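Local coordinates for SspB protein (PDB 6JUF) that probably acts as a metal-dependent DNase in SspABCD-SspE, a bacterial anti-phage defence system that senses phosphorothioated DNA, at residues S4-A9 with F135-F140. Sequence-based numbering, arbitrary orientation.
Sequences SRLAEA and FHLAPF
Leu-137 reaches across to the first turn of the N-terminal helix and divides its two methyl groups between neighbouring residues there, CD2 going to Arg-5 and CD1 to Leu-6. The evidence for the first meeting is a set of similar distances: Leu-137 CD2 lies 3.6 Å from both CZ and NH2 of Arg-5, 3.7 Å from its NE and 4.0 Å from its NH1. The methyl therefore sits over the centre of the guanidinium, 3.5 Å above its plane, and meets a flat face instead of the in-plane N-H bonds. This is van der Waals packing of an apolar group on a charged one; the polar end is engaged separately, NH1 of Arg-5 forming a salt bridge with Asp-3 OD2.

Two bends bring the guanidinium over the methyl. The Arg-5 chain turns at chi2 (128°) and again at chi3 (96°), so that a face of the guanidinium lies against Leu-137 CD2. The two side chains run past one another in opposite directions, and Arg-5 CB also approaches Leu-137 CD2, at 4.1 Å, so this methyl lies against both the root and the head of the arginine.

The second meeting is looser and purely apolar. Leu-137 CD1 is 4.1 Å from Leu-6 CB, close to the backbone of the helix, while the branched end of Leu-6 is directed elsewhere: its CG is anti to the backbone N (chi1 -178°), and the side chain packs on Pro-129 and Val-133 of helix 129-137 and on His-155 of helix 145-159. Leu-137 touches the same His-155. The short helix 5-9 is thus packed against helices 129-137 and 145-159, with the exposed Arg-5 at its border beside Pro-261.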
ATOM      1  N   SER B   4      27.252  -9.214 -22.848  1.00 29.91           N
ATOM      2  CA  SER B   4      27.498  -8.516 -21.597  1.00 30.82           C
ATOM      3  C   SER B   4      26.471  -7.414 -21.294  1.00 19.80           C
ATOM      4  O   SER B   4      26.791  -6.431 -20.646  1.00 23.34           O
ATOM      5  CB  SER B   4      28.905  -7.935 -21.588  1.00 38.89           C
ATOM      6  OG  SER B   4      28.943  -6.736 -22.339  1.00 38.36           O
ATOM      7  N   ARG B   5      25.257  -7.577 -21.787  1.00 22.76           N
ATOM      8  CA  ARG B   5      24.225  -6.571 -21.618  1.00 19.81           C
ATOM      9  C   ARG B   5      23.975  -6.317 -20.135  1.00 18.28           C
ATOM     10  O   ARG B   5      23.765  -5.172 -19.692  1.00 17.07           O
ATOM     11  CB  ARG B   5      22.934  -6.986 -22.303  1.00 19.55           C
ATOM     12  CG  ARG B   5      22.964  -6.771 -23.822  1.00 26.36           C
ATOM     13  CD  ARG B   5      22.557  -8.034 -24.518  1.00 33.72           C
ATOM     14  NE  ARG B   5      21.156  -8.057 -24.881  1.00 40.81           N
ATOM     15  CZ  ARG B   5      20.429  -9.172 -24.956  1.00 32.71           C
ATOM     16  NH1 ARG B   5      20.965 -10.347 -24.641  1.00 37.17           N
ATOM     17  NH2 ARG B   5      19.154  -9.104 -25.308  1.00 37.86           N
ATOM     18  N   LEU B   6      24.030  -7.381 -19.356  1.00 15.87           N
ATOM     19  CA  LEU B   6      23.641  -7.241 -17.951  1.00 12.87           C
ATOM     20  C   LEU B   6      24.686  -6.384 -17.199  1.00 15.38           C
ATOM     21  O   LEU B   6      24.333  -5.473 -16.420  1.00 12.48           O
ATOM     22  CB  LEU B   6      23.460  -8.625 -17.294  1.00 14.15           C
ATOM     23  CG  LEU B   6      23.009  -8.537 -15.806  1.00 12.98           C
ATOM     24  CD1 LEU B   6      21.672  -7.769 -15.611  1.00  9.06           C
ATOM     25  CD2 LEU B   6      22.937  -9.909 -15.136  1.00 13.26           C
ATOM     26  N   ALA B   7      25.972  -6.654 -17.425  1.00 17.40           N
ATOM     27  CA  ALA B   7      27.008  -5.817 -16.829  1.00 17.53           C
ATOM     28  C   ALA B   7      26.881  -4.349 -17.213  1.00 17.45           C
ATOM     29  O   ALA B   7      27.177  -3.462 -16.422  1.00 17.37           O
ATOM     30  CB  ALA B   7      28.382  -6.346 -17.241  1.00 23.67           C
ATOM     31  N   GLU B   8      26.505  -4.073 -18.452  1.00 18.78           N
ATOM     32  CA  GLU B   8      26.422  -2.703 -18.886  1.00 19.50           C
ATOM     33  C   GLU B   8      25.252  -1.977 -18.220  1.00 18.53           C
ATOM     34  O   GLU B   8      25.318  -0.769 -17.954  1.00 16.91           O
ATOM     35  CB  GLU B   8      26.334  -2.645 -20.386  1.00 23.47           C
ATOM     36  CG  GLU B   8      27.585  -3.203 -21.041  1.00 29.95           C
ATOM     37  CD  GLU B   8      27.538  -3.047 -22.539  1.00 42.19           C
ATOM     38  OE1 GLU B   8      27.731  -4.066 -23.234  1.00 48.14           O
ATOM     39  OE2 GLU B   8      27.294  -1.901 -23.008  1.00 52.00           O
ATOM     40  N   ALA B   9      24.208  -2.738 -17.940  1.00 13.43           N
ATOM     41  CA  ALA B   9      22.983  -2.191 -17.388  1.00 13.25           C
ATOM     42  C   ALA B   9      23.064  -2.063 -15.865  1.00 13.64           C
ATOM     43  O   ALA B   9      22.470  -1.141 -15.270  1.00 13.67           O
ATOM     44  CB  ALA B   9      21.780  -3.054 -17.763  1.00 14.48           C
ATOM     45  N   PHE B 135      12.754  -8.605 -16.505  1.00  8.89           N
ATOM     46  CA  PHE B 135      11.938  -7.743 -17.390  1.00  8.57           C
ATOM     47  C   PHE B 135      12.512  -7.584 -18.781  1.00 10.04           C
ATOM     48  O   PHE B 135      11.692  -7.537 -19.755  1.00 11.03           O
ATOM     49  CB  PHE B 135      11.691  -6.375 -16.750  1.00  9.67           C
ATOM     50  CG  PHE B 135      10.651  -6.426 -15.661  1.00  7.82           C
ATOM     51  CD1 PHE B 135       9.332  -6.126 -15.954  1.00 10.63           C
ATOM     52  CD2 PHE B 135      10.986  -6.814 -14.357  1.00 10.44           C
ATOM     53  CE1 PHE B 135       8.340  -6.186 -14.961  1.00 12.12           C
ATOM     54  CE2 PHE B 135       9.998  -6.856 -13.364  1.00  8.82           C
ATOM     55  CZ  PHE B 135       8.679  -6.606 -13.663  1.00  7.90           C
ATOM     56  N   HIS B 136      13.838  -7.454 -18.924  1.00 10.42           N
ATOM     57  CA  HIS B 136      14.411  -6.977 -20.200  1.00 10.66           C
ATOM     58  C   HIS B 136      15.200  -7.998 -20.997  1.00 11.79           C
ATOM     59  O   HIS B 136      15.372  -7.819 -22.195  1.00 12.55           O
ATOM     60  CB  HIS B 136      15.295  -5.766 -19.904  1.00 10.01           C
ATOM     61  CG  HIS B 136      14.498  -4.562 -19.451  1.00 10.23           C
ATOM     62  ND1 HIS B 136      13.547  -4.014 -20.220  1.00 11.69           N
ATOM     63  CD2 HIS B 136      14.583  -3.781 -18.316  1.00 10.33           C
ATOM     64  CE1 HIS B 136      12.987  -2.955 -19.603  1.00 12.60           C
ATOM     65  NE2 HIS B 136      13.623  -2.796 -18.420  1.00 11.80           N
ATOM     66  N   LEU B 137      15.702  -9.052 -20.347  1.00  9.79           N
ATOM     67  CA  LEU B 137      16.628 -10.015 -21.052  1.00 11.81           C
ATOM     68  C   LEU B 137      16.109 -11.441 -21.192  1.00 12.96           C
ATOM     69  O   LEU B 137      16.514 -12.159 -22.104  1.00 14.80           O
ATOM     70  CB  LEU B 137      18.017 -10.037 -20.401  1.00 12.50           C
ATOM     71  CG  LEU B 137      18.774  -8.684 -20.418  1.00 13.36           C
ATOM     72  CD1 LEU B 137      20.123  -8.766 -19.712  1.00 14.99           C
ATOM     73  CD2 LEU B 137      19.039  -8.216 -21.812  1.00 15.37           C
ATOM     74  N   ALA B 138      15.164 -11.827 -20.357  1.00 10.11           N
ATOM     75  CA  ALA B 138      14.648 -13.207 -20.409  1.00 11.32           C
ATOM     76  C   ALA B 138      13.918 -13.455 -21.709  1.00 11.38           C
ATOM     77  O   ALA B 138      13.205 -12.560 -22.187  1.00 11.89           O
ATOM     78  CB  ALA B 138      13.704 -13.512 -19.222  1.00 14.39           C
ATOM     79  N   PRO B 139      14.083 -14.642 -22.298  1.00 12.58           N
ATOM     80  CA  PRO B 139      13.456 -14.859 -23.635  1.00 12.94           C
ATOM     81  C   PRO B 139      11.963 -15.269 -23.483  1.00 11.46           C
ATOM     82  O   PRO B 139      11.257 -15.398 -24.452  1.00 11.29           O
ATOM     83  CB  PRO B 139      14.262 -16.020 -24.206  1.00 15.04           C
ATOM     84  CG  PRO B 139      14.686 -16.782 -22.992  1.00 14.08           C
ATOM     85  CD  PRO B 139      14.943 -15.746 -21.901  1.00 12.33           C
ATOM     86  N   PHE B 140      11.501 -15.504 -22.252  1.00 13.39           N
ATOM     87  CA  PHE B 140      10.145 -15.988 -21.962  1.00 12.00           C
ATOM     88  C   PHE B 140       9.431 -15.049 -20.984  1.00 14.89           C
ATOM     89  O   PHE B 140      10.078 -14.305 -20.240  1.00 17.00           O
ATOM     90  CB  PHE B 140      10.137 -17.478 -21.444  1.00 16.46           C
ATOM     91  CG  PHE B 140      11.173 -17.758 -20.371  1.00 16.98           C
ATOM     92  CD1 PHE B 140      12.277 -18.549 -20.642  1.00 20.48           C
ATOM     93  CD2 PHE B 140      11.062 -17.161 -19.094  1.00 18.93           C
ATOM     94  CE1 PHE B 140      13.247 -18.769 -19.672  1.00 22.27           C
ATOM     95  CE2 PHE B 140      12.037 -17.391 -18.110  1.00 18.91           C
ATOM     96  CZ  PHE B 140      13.128 -18.201 -18.423  1.00 17.01           C
TER